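Local coordinates for protein effector EagT6 (Pseudomonas aeruginosa, PDB 1TU1) that acts as a homodimer in loading the toxin Tse6 onto VgrG1a and is essential for delivery of that toxin to target cells, at residues 37-42 with 117-122; 44-49 with 110-115; 79-84 with 139-144; 88-93 with 101-106. All blocks are in the same frame, centred on the assembly; numbering follows the deposited sequence.

Contact 1 of 4, residues 37-42 with 117-122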
loop_
_atom_site.group_PDB
_atom_site.type_symbol
_atom_site.label_atom_id
_atom_site.label_comp_id
_atom_site.label_asym_id
_atom_site.label_seq_id
_atom_site.Cartn_x
_atom_site.Cartn_y
_atom_site.Cartn_z
ATOM N N GLU A 37 -9.267 18.373 -1.517
ATOM C CA GLU A 37 -8.583 17.180 -1.971
ATOM C C GLU A 37 -9.387 15.953 -1.563
ATOM O O GLU A 37 -9.855 15.868 -0.458
ATOM C CB GLU A 37 -7.195 17.111 -1.333
ATOM C CG GLU A 37 -6.277 16.058 -1.909
ATOM C CD GLU A 37 -4.841 16.222 -1.432
ATOM O OE1 GLU A 37 -4.546 15.739 -0.338
ATOM O OE2 GLU A 37 -4.016 16.805 -2.161
ATOM N N ALA A 38 -9.544 15.019 -2.481
ATOM C CA ALA A 38 -10.161 13.709 -2.190
ATOM C C ALA A 38 -9.103 12.608 -2.209
ATOM O O ALA A 38 -7.970 12.830 -2.613
ATOM C CB ALA A 38 -11.202 13.409 -3.244
ATOM N N SER A 39 -9.484 11.418 -1.758
ATOM C CA SER A 39 -8.585 10.271 -1.824
ATOM C C SER A 39 -9.227 9.122 -2.589
ATOM O O SER A 39 -10.444 8.916 -2.512
ATOM C CB SER A 39 -8.150 9.830 -0.440
ATOM O OG SER A 39 -9.184 9.264 0.324
ATOM N N PHE A 40 -8.389 8.381 -3.302
ATOM C CA PHE A 40 -8.790 7.169 -4.023
ATOM C C PHE A 40 -7.802 6.107 -3.564
ATOM O O PHE A 40 -6.595 6.226 -3.819
ATOM C CB PHE A 40 -8.695 7.382 -5.512
ATOM C CG PHE A 40 -9.001 6.162 -6.336
ATOM C CD1 PHE A 40 -10.277 5.627 -6.349
ATOM C CD2 PHE A 40 -7.984 5.516 -7.061
ATOM C CE1 PHE A 40 -10.577 4.495 -7.130
ATOM C CE2 PHE A 40 -8.261 4.369 -7.840
ATOM C CZ PHE A 40 -9.558 3.852 -7.860
ATOM N N VAL A 41 -8.323 5.087 -2.887
ATOM C CA VAL A 41 -7.510 4.112 -2.182
ATOM C C VAL A 41 -7.885 2.684 -2.646
ATOM O O VAL A 41 -9.062 2.345 -2.737
ATOM C CB VAL A 41 -7.714 4.244 -0.677
ATOM C CG1 VAL A 41 -7.106 3.087 0.078
ATOM C CG2 VAL A 41 -7.171 5.578 -0.166
ATOM N N ILE A 42 -6.876 1.888 -2.955
ATOM C CA ILE A 42 -7.066 0.484 -3.327
ATOM C C ILE A 42 -6.568 -0.362 -2.192
ATOM O O ILE A 42 -5.391 -0.225 -1.770
ATOM C CB ILE A 42 -6.315 0.146 -4.601
ATOM C CG1 ILE A 42 -6.665 1.152 -5.713
ATOM C CG2 ILE A 42 -6.650 -1.309 -5.053
ATOM C CD1 ILE A 42 -5.824 0.967 -6.963
ATOM N N THR A 117 -11.843 2.792 -3.211
ATOM C CA THR A 117 -12.665 3.648 -2.393
ATOM C C THR A 117 -12.338 5.100 -2.730
ATOM O O THR A 117 -11.190 5.528 -2.563
ATOM C CB THR A 117 -12.411 3.396 -0.917
ATOM O OG1 THR A 117 -12.642 2.018 -0.560
ATOM C CG2 THR A 117 -13.405 4.199 -0.054
ATOM N N LEU A 118 -13.316 5.834 -3.249
ATOM C CA LEU A 118 -13.213 7.297 -3.358
ATOM C C LEU A 118 -13.833 7.895 -2.100
ATOM O O LEU A 118 -14.970 7.577 -1.754
ATOM C CB LEU A 118 -13.959 7.800 -4.588
ATOM C CG LEU A 118 -13.988 9.340 -4.788
ATOM C CD1 LEU A 118 -12.644 9.834 -5.261
ATOM C CD2 LEU A 118 -15.052 9.702 -5.797
ATOM N N THR A 119 -13.095 8.767 -1.420
ATOM C CA THR A 119 -13.589 9.431 -0.255
ATOM C C THR A 119 -13.560 10.933 -0.473
ATOM O O THR A 119 -12.523 11.505 -0.797
ATOM C CB THR A 119 -12.744 9.087 0.947
ATOM O OG1 THR A 119 -12.754 7.676 1.167
ATOM C CG2 THR A 119 -13.358 9.679 2.220
ATOM N N THR A 120 -14.709 11.560 -0.280
ATOM C CA THR A 120 -14.850 13.002 -0.447
ATOM C C THR A 120 -15.958 13.458 0.496
ATOM O O THR A 120 -16.360 12.707 1.372
ATOM C CB THR A 120 -15.142 13.314 -1.916
ATOM O OG1 THR A 120 -15.060 14.719 -2.147
ATOM C CG2 THR A 120 -16.587 12.952 -2.292
ATOM N N THR A 121 -16.405 14.703 0.368
ATOM C CA THR A 121 -17.587 15.173 1.101
ATOM C C THR A 121 -18.741 15.179 0.120
ATOM O O THR A 121 -18.517 15.198 -1.076
ATOM C CB THR A 121 -17.398 16.620 1.617
ATOM O OG1 THR A 121 -17.090 17.471 0.515
ATOM C CG2 THR A 121 -16.196 16.739 2.539
ATOM N N PRO A 122 -19.977 15.210 0.606
ATOM C CA PRO A 122 -21.125 15.324 -0.308
ATOM C C PRO A 122 -21.014 16.518 -1.254
ATOM O O PRO A 122 -21.257 16.373 -2.453
ATOM C CB PRO A 122 -22.319 15.430 0.638
ATOM C CG PRO A 122 -21.850 14.810 1.912
ATOM C CD PRO A 122 -20.393 15.109 2.016
HETATM O O HOH W 1 -10.494 6.884 -0.023
HETATM O O HOH W 2 -10.211 0.784 -0.632
#
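Segments 37-42 and 117-122 form a ladder between strands 38-45 and 113-120, neighbours in the six-stranded antiparallel sheet of this DcrB-family protein. Ser39 with Thr119 and Val41 with Thr117 are hydrogen-bonded pairs; between them Phe40 and Leu118 form a non-hydrogen-bonded pair. Thr119 N reaches Ser39 O at 2.9 Å in a nearly straight bond (166°), almost along the C=O axis, and Ser39 N returns a longer one to Thr119 O, 3.2 Å. Of the two bonds between Val41 and Thr117, the one from Thr117 N to Val41 O is the more bent, 139°. Leu118 CA lies 3.3 Å from Ser39 O in a CA-H...O contact, and Phe40 CA makes the same approach to Thr117 O.

Ser39 OG, in the crowded position between its backbone N and carbonyl carbon (chi1 69°), stands 4.0 Å from Thr119 OG1. One water hydrogen-bonds both hydroxyls and donates to Thr117 O, which also receives Val41 N. On the other face, Phe40 and Leu118 are covered by Met136 and Trp132 of helix 125-137, and Phe40 also packs on Leu13 of the second subunit. Thr117 OG1 is bonded to Gln104 NE2 of the neighbouring strand 98-107 in the sheet. A second water lies 2.7 Å from Thr117 OG1 and donates to Val41 O at 2.9 Å.

Contact 2 of 4, residues 44-49 with 110-115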
loop_
_atom_site.group_PDB
_atom_site.type_symbol
_atom_site.label_atom_id
_atom_site.label_comp_id
_atom_site.label_asym_id
_atom_site.label_seq_id
_atom_site.Cartn_x
_atom_site.Cartn_y
_atom_site.Cartn_z
ATOM N N ARG A 44 -7.199 -4.535 -0.176
ATOM C CA ARG A 44 -7.454 -5.963 -0.407
ATOM C C ARG A 44 -8.148 -6.550 0.815
ATOM O O ARG A 44 -7.856 -6.165 1.953
ATOM C CB ARG A 44 -6.151 -6.744 -0.595
ATOM C CG ARG A 44 -5.363 -6.391 -1.827
ATOM C CD ARG A 44 -4.389 -5.228 -1.603
ATOM N NE ARG A 44 -3.730 -4.886 -2.847
ATOM C CZ ARG A 44 -3.370 -3.682 -3.258
ATOM N NH1 ARG A 44 -3.617 -2.606 -2.524
ATOM N NH2 ARG A 44 -2.767 -3.587 -4.452
ATOM N N ASP A 45 -9.022 -7.545 0.584
ATOM C CA ASP A 45 -9.735 -8.201 1.677
ATOM C C ASP A 45 -9.760 -9.708 1.362
ATOM O O ASP A 45 -10.464 -10.136 0.459
ATOM C CB ASP A 45 -11.139 -7.602 1.777
ATOM C CG ASP A 45 -11.962 -8.138 2.975
ATOM O OD1 ASP A 45 -11.545 -9.091 3.660
ATOM O OD2 ASP A 45 -13.060 -7.623 3.285
ATOM N N ALA A 46 -8.968 -10.478 2.107
ATOM C CA ALA A 46 -8.852 -11.918 1.903
ATOM C C ALA A 46 -9.857 -12.747 2.743
ATOM O O ALA A 46 -9.719 -13.968 2.850
ATOM C CB ALA A 46 -7.441 -12.368 2.176
ATOM N N SER A 47 -10.865 -12.090 3.291
ATOM C CA SER A 47 -11.828 -12.734 4.193
ATOM C C SER A 47 -13.007 -13.432 3.470
ATOM O O SER A 47 -13.853 -14.041 4.129
ATOM C CB SER A 47 -12.389 -11.716 5.191
ATOM O OG SER A 47 -13.272 -10.787 4.576
ATOM N N GLN A 48 -13.105 -13.315 2.151
ATOM C CA GLN A 48 -14.220 -13.923 1.433
ATOM C C GLN A 48 -14.160 -15.433 1.618
ATOM O O GLN A 48 -15.166 -16.057 1.925
ATOM C CB GLN A 48 -14.210 -13.589 -0.063
ATOM C CG GLN A 48 -15.205 -14.470 -0.864
ATOM C CD GLN A 48 -15.323 -14.108 -2.319
ATOM O OE1 GLN A 48 -14.540 -13.295 -2.850
ATOM N NE2 GLN A 48 -16.316 -14.688 -2.982
ATOM N N GLY A 49 -12.970 -15.997 1.409
ATOM C CA GLY A 49 -12.771 -17.440 1.447
ATOM C C GLY A 49 -13.636 -18.138 0.404
ATOM O O GLY A 49 -13.709 -17.710 -0.738
ATOM N N ARG A 110 -9.464 -13.750 -6.522
ATOM C CA ARG A 110 -8.731 -14.634 -5.621
ATOM C C ARG A 110 -7.248 -14.327 -5.739
ATOM O O ARG A 110 -6.759 -14.082 -6.834
ATOM C CB ARG A 110 -8.963 -16.080 -6.039
ATOM C CG ARG A 110 -10.369 -16.492 -5.876
ATOM C CD ARG A 110 -10.716 -16.603 -4.432
ATOM N NE ARG A 110 -12.124 -16.908 -4.235
ATOM C CZ ARG A 110 -12.738 -16.758 -3.077
ATOM N NH1 ARG A 110 -12.057 -16.315 -2.030
ATOM N NH2 ARG A 110 -14.037 -17.066 -2.966
ATOM N N PRO A 111 -6.518 -14.335 -4.635
ATOM C CA PRO A 111 -6.982 -14.764 -3.318
ATOM C C PRO A 111 -7.694 -13.726 -2.463
ATOM O O PRO A 111 -8.063 -14.051 -1.330
ATOM C CB PRO A 111 -5.660 -15.140 -2.641
ATOM C CG PRO A 111 -4.714 -14.085 -3.188
ATOM C CD PRO A 111 -5.103 -13.927 -4.605
ATOM N N ALA A 112 -7.869 -12.504 -2.968
ATOM C CA ALA A 112 -8.404 -11.395 -2.165
ATOM C C ALA A 112 -9.263 -10.471 -3.004
ATOM O O ALA A 112 -8.961 -10.198 -4.190
ATOM C CB ALA A 112 -7.287 -10.614 -1.486
ATOM N N VAL A 113 -10.376 -10.052 -2.406
ATOM C CA VAL A 113 -11.269 -9.093 -3.023
ATOM C C VAL A 113 -10.477 -7.784 -3.185
ATOM O O VAL A 113 -9.799 -7.381 -2.253
ATOM C CB VAL A 113 -12.528 -8.874 -2.173
ATOM C CG1 VAL A 113 -13.394 -7.742 -2.702
ATOM C CG2 VAL A 113 -13.373 -10.179 -2.108
ATOM N N LEU A 114 -10.522 -7.188 -4.369
ATOM C CA LEU A 114 -9.895 -5.885 -4.619
ATOM C C LEU A 114 -10.947 -4.782 -4.429
ATOM O O LEU A 114 -12.007 -4.802 -5.066
ATOM C CB LEU A 114 -9.312 -5.830 -6.018
ATOM C CG LEU A 114 -8.398 -4.622 -6.339
ATOM C CD1 LEU A 114 -7.094 -4.737 -5.559
ATOM C CD2 LEU A 114 -8.144 -4.541 -7.813
ATOM N N ILE A 115 -10.640 -3.831 -3.550
ATOM C CA ILE A 115 -11.563 -2.777 -3.146
ATOM C C ILE A 115 -10.991 -1.432 -3.537
ATOM O O ILE A 115 -9.821 -1.145 -3.229
ATOM C CB ILE A 115 -11.789 -2.828 -1.658
ATOM C CG1 ILE A 115 -12.393 -4.180 -1.274
ATOM C CG2 ILE A 115 -12.747 -1.677 -1.193
ATOM C CD1 ILE A 115 -12.586 -4.406 0.200
HETATM O O HOH W 3 -11.050 -13.303 -0.215
#
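Here the antiparallel ladder of strands 38-45 and 113-120 ends and the two strands part into loops, the first through an Asx turn at Asp45. The last hydrogen-bonded pair is Asp45 with Val113, bonded N to O both ways at 2.9 Å; Val113 N meets Asp45 O from above its carbonyl plane.

Gln48 carries the loop side of the contact, its CG anti to the backbone N (chi1 168°) and the chain extended beyond. Its CB is near Val113 CG2 and its CG packs against Arg110 NH2, the two side chains crossing at about a right angle. CD and NE2 both lie 3.3 Å from Arg110 NH2, NE2 unbonded to it, donor against donor, and hydrogen-bonded to Ala51 O and Glu108 OE2 instead. OE1 hangs over one guanidinium face, toward the rim, and touches Val113 CG2 at 3.4 Å.

Asp45 leaves the opposite face from Arg44, whose NH2 forms a salt bridge with Glu10 of the second subunit. Asp45 CB rests 3.8 Å from Ile115 CD1, and Tyr56 OH of helix 53-67 holds OD2. Asp45 OD1 takes two donors from above the carboxylate plane, Ser47 N at 3.1 Å and Ser47 OG at 2.6 Å.

Contact 3 of 4, residues 79-84 with 139-144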
loop_
_atom_site.group_PDB
_atom_site.type_symbol
_atom_site.label_atom_id
_atom_site.label_comp_id
_atom_site.label_asym_id
_atom_site.label_seq_id
_atom_site.Cartn_x
_atom_site.Cartn_y
_atom_site.Cartn_z
ATOM N N ILE A 79 -22.348 -4.860 -10.947
ATOM C CA ILE A 79 -21.731 -4.656 -12.235
ATOM C C ILE A 79 -20.701 -5.723 -12.552
ATOM O O ILE A 79 -20.276 -6.491 -11.697
ATOM C CB ILE A 79 -21.096 -3.232 -12.316
ATOM C CG1 ILE A 79 -19.955 -3.066 -11.319
ATOM C CG2 ILE A 79 -22.144 -2.153 -12.017
ATOM C CD1 ILE A 79 -19.284 -1.715 -11.419
ATOM N N ASN A 80 -20.307 -5.745 -13.810
ATOM C CA ASN A 80 -19.295 -6.638 -14.294
ATOM C C ASN A 80 -18.093 -5.829 -14.765
ATOM O O ASN A 80 -18.248 -4.930 -15.593
ATOM C CB ASN A 80 -19.854 -7.431 -15.469
ATOM C CG ASN A 80 -18.846 -8.380 -16.044
ATOM O OD1 ASN A 80 -17.920 -7.966 -16.728
ATOM N ND2 ASN A 80 -19.017 -9.680 -15.764
ATOM N N ILE A 81 -16.900 -6.177 -14.279
ATOM C CA ILE A 81 -15.665 -5.531 -14.721
ATOM C C ILE A 81 -14.772 -6.573 -15.348
ATOM O O ILE A 81 -14.165 -7.385 -14.644
ATOM C CB ILE A 81 -14.975 -4.821 -13.522
ATOM C CG1 ILE A 81 -15.856 -3.666 -13.043
ATOM C CG2 ILE A 81 -13.575 -4.315 -13.915
ATOM C CD1 ILE A 81 -15.416 -3.038 -11.757
ATOM N N HIS A 82 -14.725 -6.582 -16.676
ATOM C CA HIS A 82 -13.905 -7.536 -17.427
ATOM C C HIS A 82 -14.107 -8.964 -16.929
ATOM O O HIS A 82 -13.150 -9.712 -16.711
ATOM C CB HIS A 82 -12.420 -7.182 -17.361
ATOM C CG HIS A 82 -12.093 -5.850 -17.955
ATOM N ND1 HIS A 82 -11.897 -5.664 -19.311
ATOM C CD2 HIS A 82 -11.906 -4.639 -17.378
ATOM C CE1 HIS A 82 -11.608 -4.395 -19.541
ATOM N NE2 HIS A 82 -11.613 -3.750 -18.385
ATOM N N GLY A 83 -15.370 -9.315 -16.740
ATOM C CA GLY A 83 -15.775 -10.660 -16.372
ATOM C C GLY A 83 -15.798 -10.895 -14.889
ATOM O O GLY A 83 -16.300 -11.919 -14.460
ATOM N N HIS A 84 -15.231 -9.972 -14.103
ATOM C CA HIS A 84 -15.211 -10.077 -12.656
ATOM C C HIS A 84 -16.489 -9.491 -12.069
ATOM O O HIS A 84 -16.888 -8.383 -12.400
ATOM C CB HIS A 84 -14.015 -9.334 -12.059
ATOM C CG HIS A 84 -12.687 -9.881 -12.456
ATOM N ND1 HIS A 84 -12.293 -10.020 -13.774
ATOM C CD2 HIS A 84 -11.671 -10.360 -11.702
ATOM C CE1 HIS A 84 -11.083 -10.552 -13.805
ATOM N NE2 HIS A 84 -10.685 -10.772 -12.563
ATOM N N LEU A 139 -9.751 0.396 -15.235
ATOM C CA LEU A 139 -9.212 -0.687 -14.392
ATOM C C LEU A 139 -9.406 -2.061 -15.051
ATOM O O LEU A 139 -10.540 -2.497 -15.247
ATOM C CB LEU A 139 -9.856 -0.685 -13.021
ATOM C CG LEU A 139 -9.196 -1.546 -11.936
ATOM C CD1 LEU A 139 -9.512 -0.942 -10.608
ATOM C CD2 LEU A 139 -9.706 -2.992 -11.972
ATOM N N VAL A 140 -8.301 -2.735 -15.364
ATOM C CA VAL A 140 -8.342 -4.109 -15.850
ATOM C C VAL A 140 -7.777 -5.072 -14.812
ATOM O O VAL A 140 -6.573 -5.060 -14.538
ATOM C CB VAL A 140 -7.603 -4.245 -17.190
ATOM C CG1 VAL A 140 -7.717 -5.663 -17.747
ATOM C CG2 VAL A 140 -8.131 -3.212 -18.178
ATOM N N PRO A 141 -8.629 -5.906 -14.207
ATOM C CA PRO A 141 -8.126 -6.930 -13.287
ATOM C C PRO A 141 -7.121 -7.840 -13.985
ATOM O O PRO A 141 -7.241 -8.125 -15.185
ATOM C CB PRO A 141 -9.398 -7.684 -12.854
ATOM C CG PRO A 141 -10.509 -6.730 -13.077
ATOM C CD PRO A 141 -10.102 -5.916 -14.271
ATOM N N ARG A 142 -6.088 -8.226 -13.256
ATOM C CA ARG A 142 -5.068 -9.119 -13.776
ATOM C C ARG A 142 -5.476 -10.569 -13.476
ATOM O O ARG A 142 -5.899 -10.878 -12.364
ATOM C CB ARG A 142 -3.723 -8.814 -13.126
ATOM C CG ARG A 142 -2.544 -9.587 -13.701
ATOM C CD ARG A 142 -1.186 -9.244 -13.075
ATOM N NE ARG A 142 -0.578 -8.049 -13.671
ATOM C CZ ARG A 142 -0.827 -6.791 -13.301
ATOM N NH1 ARG A 142 -1.672 -6.520 -12.323
ATOM N NH2 ARG A 142 -0.223 -5.784 -13.910
ATOM N N PRO A 143 -5.371 -11.458 -14.459
ATOM C CA PRO A 143 -5.577 -12.896 -14.193
ATOM C C PRO A 143 -4.746 -13.427 -13.010
ATOM O O PRO A 143 -3.652 -12.930 -12.757
ATOM C CB PRO A 143 -5.170 -13.554 -15.512
ATOM C CG PRO A 143 -5.473 -12.520 -16.532
ATOM C CD PRO A 143 -5.095 -11.201 -15.881
ATOM N N THR A 144 -5.284 -14.398 -12.272
ATOM C CA THR A 144 -4.551 -15.028 -11.166
ATOM C C THR A 144 -3.515 -16.036 -11.707
ATOM O O THR A 144 -2.332 -15.687 -11.897
ATOM C CB THR A 144 -5.528 -15.715 -10.156
ATOM O OG1 THR A 144 -6.475 -14.766 -9.649
ATOM C CG2 THR A 144 -4.809 -16.181 -8.888
HETATM O O HOH W 4 -8.580 -12.210 -11.811
#
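Arg142 O accepts two hydrogen bonds, one from Arg109 NH2 and one from a water 3.0 Å away. The same water lies 2.7 Å from His84 NE2, in the plane of the imidazole, and so links the C-terminal segment to the turn it packs against. At the other nitrogen, His84 ND1 donates to His82 O at 3.1 Å (151°), again in the ring plane although well above the plane of the carbonyl. These two in-plane bonds fix the ring's rotation and present one face to Pro141, whose CB sits 3.5 Å from the ring centroid in a CH-pi contact, 17° off the normal.

The turn is a type I' beta turn from Ile81 to His84, closing the tight hairpin between strands 72-81 and 84-95; His82 and Gly83 both have positive phi. Asn80 OD1 accepts from Gly83 N, an Asx motif that braces the turn. The His82 ring plane is turned nearly perpendicular to the plane of CA, CB and CG (chi2 -83°) and takes Val140 CG1 over its centre, 4.2 Å from the centroid. At that ring's edge, CD2 lies 3.3 Å from Leu139 O; it also approaches Pro141 CD, which Ile81 CG2 abuts at 3.8 Å. Val140 and Pro141 pair in an antiparallel ladder with a strand of the second subunit, and Arg142 NH2 makes a salt bridge to Asp12 of that chain.

Contact 4 of 4, residues 88-93 with 101-106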
loop_
_atom_site.group_PDB
_atom_site.type_symbol
_atom_site.label_atom_id
_atom_site.label_comp_id
_atom_site.label_asym_id
_atom_site.label_seq_id
_atom_site.Cartn_x
_atom_site.Cartn_y
_atom_site.Cartn_z
ATOM N N LEU A 88 -20.655 -1.759 -6.690
ATOM C CA LEU A 88 -20.454 -0.365 -6.263
ATOM C C LEU A 88 -21.484 0.037 -5.218
ATOM O O LEU A 88 -22.717 -0.116 -5.430
ATOM C CB LEU A 88 -20.501 0.588 -7.463
ATOM C CG LEU A 88 -20.589 2.103 -7.186
ATOM C CD1 LEU A 88 -19.391 2.591 -6.404
ATOM C CD2 LEU A 88 -20.663 2.860 -8.484
ATOM N N LEU A 89 -20.991 0.535 -4.086
ATOM C CA LEU A 89 -21.819 1.086 -3.036
ATOM C C LEU A 89 -21.492 2.556 -2.846
ATOM O O LEU A 89 -20.359 2.889 -2.444
ATOM C CB LEU A 89 -21.554 0.402 -1.713
ATOM C CG LEU A 89 -21.840 -1.088 -1.609
ATOM C CD1 LEU A 89 -21.415 -1.529 -0.243
ATOM C CD2 LEU A 89 -23.337 -1.387 -1.851
ATOM N N ASP A 90 -22.469 3.419 -3.137
ATOM C CA ASP A 90 -22.393 4.841 -2.823
ATOM C C ASP A 90 -23.053 5.052 -1.496
ATOM O O ASP A 90 -24.238 4.757 -1.327
ATOM C CB ASP A 90 -23.093 5.671 -3.878
ATOM C CG ASP A 90 -22.424 5.568 -5.209
ATOM O OD1 ASP A 90 -21.195 5.315 -5.234
ATOM O OD2 ASP A 90 -23.024 5.698 -6.290
ATOM N N TYR A 91 -22.277 5.513 -0.523
ATOM C CA TYR A 91 -22.810 5.746 0.801
ATOM C C TYR A 91 -22.124 6.885 1.535
ATOM O O TYR A 91 -21.044 7.329 1.145
ATOM C CB TYR A 91 -22.776 4.483 1.634
ATOM C CG TYR A 91 -21.414 3.887 2.000
ATOM C CD1 TYR A 91 -20.804 4.180 3.225
ATOM C CD2 TYR A 91 -20.798 2.939 1.174
ATOM C CE1 TYR A 91 -19.601 3.602 3.589
ATOM C CE2 TYR A 91 -19.595 2.351 1.522
ATOM C CZ TYR A 91 -18.996 2.677 2.724
ATOM O OH TYR A 91 -17.806 2.085 3.080
ATOM N N GLN A 92 -22.786 7.345 2.590
ATOM C CA GLN A 92 -22.231 8.342 3.481
ATOM C C GLN A 92 -22.217 7.797 4.888
ATOM O O GLN A 92 -22.982 6.867 5.225
ATOM C CB GLN A 92 -23.005 9.672 3.382
ATOM C CG GLN A 92 -24.396 9.728 4.062
ATOM C CD GLN A 92 -25.046 11.137 3.974
ATOM O OE1 GLN A 92 -25.419 11.603 2.884
ATOM N NE2 GLN A 92 -25.165 11.808 5.120
ATOM N N TRP A 93 -21.305 8.330 5.693
ATOM C CA TRP A 93 -21.354 8.147 7.131
ATOM C C TRP A 93 -20.747 9.371 7.848
ATOM O O TRP A 93 -20.204 10.275 7.206
ATOM C CB TRP A 93 -20.669 6.849 7.567
ATOM C CG TRP A 93 -19.193 6.796 7.315
ATOM C CD1 TRP A 93 -18.568 6.763 6.093
ATOM C CD2 TRP A 93 -18.149 6.753 8.296
ATOM N NE1 TRP A 93 -17.204 6.697 6.260
ATOM C CE2 TRP A 93 -16.918 6.691 7.598
ATOM C CE3 TRP A 93 -18.120 6.777 9.693
ATOM C CZ2 TRP A 93 -15.691 6.651 8.248
ATOM C CZ3 TRP A 93 -16.880 6.728 10.340
ATOM C CH2 TRP A 93 -15.691 6.662 9.609
ATOM N N MET A 101 -18.735 11.330 1.905
ATOM C CA MET A 101 -19.314 10.593 0.798
ATOM C C MET A 101 -18.290 9.599 0.243
ATOM O O MET A 101 -17.173 9.977 -0.124
ATOM C CB MET A 101 -19.722 11.571 -0.297
ATOM C CG MET A 101 -20.643 11.020 -1.371
ATOM S SD MET A 101 -22.157 10.219 -0.735
ATOM C CE MET A 101 -22.429 9.064 -2.120
ATOM N N LEU A 102 -18.698 8.332 0.170
ATOM C CA LEU A 102 -17.872 7.250 -0.355
ATOM C C LEU A 102 -18.476 6.621 -1.607
ATOM O O LEU A 102 -19.690 6.411 -1.694
ATOM C CB LEU A 102 -17.708 6.186 0.718
ATOM C CG LEU A 102 -16.482 6.381 1.614
ATOM C CD1 LEU A 102 -16.601 7.638 2.491
ATOM C CD2 LEU A 102 -16.295 5.173 2.472
ATOM N N ARG A 103 -17.626 6.338 -2.583
ATOM C CA ARG A 103 -17.968 5.469 -3.694
ATOM C C ARG A 103 -16.962 4.315 -3.662
ATOM O O ARG A 103 -15.777 4.502 -3.996
ATOM C CB ARG A 103 -17.914 6.230 -5.007
ATOM C CG ARG A 103 -18.746 7.539 -4.975
ATOM C CD ARG A 103 -19.192 8.024 -6.330
ATOM N NE ARG A 103 -20.273 7.225 -6.887
ATOM C CZ ARG A 103 -20.822 7.440 -8.080
ATOM N NH1 ARG A 103 -20.370 8.395 -8.873
ATOM N NH2 ARG A 103 -21.801 6.658 -8.517
ATOM N N GLN A 104 -17.445 3.153 -3.226
ATOM C CA GLN A 104 -16.632 1.993 -2.875
ATOM C C GLN A 104 -16.973 0.793 -3.770
ATOM O O GLN A 104 -18.117 0.337 -3.799
ATOM C CB GLN A 104 -16.858 1.653 -1.409
ATOM C CG GLN A 104 -15.861 0.690 -0.810
ATOM C CD GLN A 104 -15.882 0.692 0.696
ATOM O OE1 GLN A 104 -16.908 0.403 1.314
ATOM N NE2 GLN A 104 -14.749 1.046 1.304
ATOM N N VAL A 105 -16.004 0.321 -4.543
ATOM C CA VAL A 105 -16.215 -0.795 -5.458
ATOM C C VAL A 105 -15.516 -2.053 -4.912
ATOM O O VAL A 105 -14.327 -2.031 -4.567
ATOM C CB VAL A 105 -15.700 -0.483 -6.838
ATOM C CG1 VAL A 105 -15.934 -1.673 -7.812
ATOM C CG2 VAL A 105 -16.357 0.806 -7.406
ATOM N N PHE A 106 -16.265 -3.141 -4.816
ATOM C CA PHE A 106 -15.706 -4.417 -4.410
ATOM C C PHE A 106 -15.616 -5.256 -5.648
ATOM O O PHE A 106 -16.623 -5.425 -6.356
ATOM C CB PHE A 106 -16.615 -5.080 -3.393
ATOM C CG PHE A 106 -16.797 -4.301 -2.143
ATOM C CD1 PHE A 106 -16.056 -4.611 -1.016
ATOM C CD2 PHE A 106 -17.708 -3.254 -2.077
ATOM C CE1 PHE A 106 -16.225 -3.907 0.172
ATOM C CE2 PHE A 106 -17.891 -2.534 -0.877
ATOM C CZ PHE A 106 -17.142 -2.856 0.244
#
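Packing is tightest where Asp90 meets Arg103 and Tyr91 meets Leu102 and Gln104, and it slackens toward Gln92. Arg103 grips the carboxylate side-on with two nitrogens: NE reaches Asp90 OD1 at 2.7 Å, almost straight (172°) and in the guanidinium plane, while NH2 reaches Asp90 OD2 at the same length but more bent (137°). The two planes are 60° apart, so both oxygens are met from above the carboxylate. Trp77 NE1 also bonds OD2, and Arg103 NH1 has a second salt bridge to Glu129 of helix 125-137; this buried network would favour a charged Asp90.

The segments belong to the beta hairpin of strands 84-95 and 98-107, with Leu89-Gln104 and Tyr91-Leu102 as hydrogen-bonded pairs; Leu102 N approaches Tyr91 O nearly along the C=O axis at 2.7 Å. Tyr91, its CG in the crowded position between backbone N and carbonyl carbon, lays one ring face over Leu102 CB, 4.2 Å from the centroid. Its OH donates to Gln104 OE1 at 2.6 Å, from above the amide carbonyl plane. Phe106 and Leu89 meet on this same face, where Phe53 and Leu61 of helix 53-67 pack on them.

At the partly exposed end the touches are lighter: Gln92 CB lies 4.2 Å from Met101 SD, and the Trp93 indole offers only an edge, NE1 being 3.9 Å from Leu102 CD1.

Contacts 1 and 2 are two parts of the pairing of strands 38-45 and 113-120, and contact 4 is the neighbouring hairpin in the same antiparallel sheet. Contact 4, the most buried, does not touch the second subunit and adds a paired charge to its ladder. Contact 1 is backbone bonding with water on one face, joined to contact 4 where Leu118 N probably bonds Arg103 O. Contacts 2 and 3 lie where strands give way to turns and loops, with partly exposed residues, prolines and packing over flat groups. Contacts 1 and 2 touch the second subunit through side chains, whereas in contact 3, farthest from the chain's centre, the short strand 140-141 pairs with a strand of it.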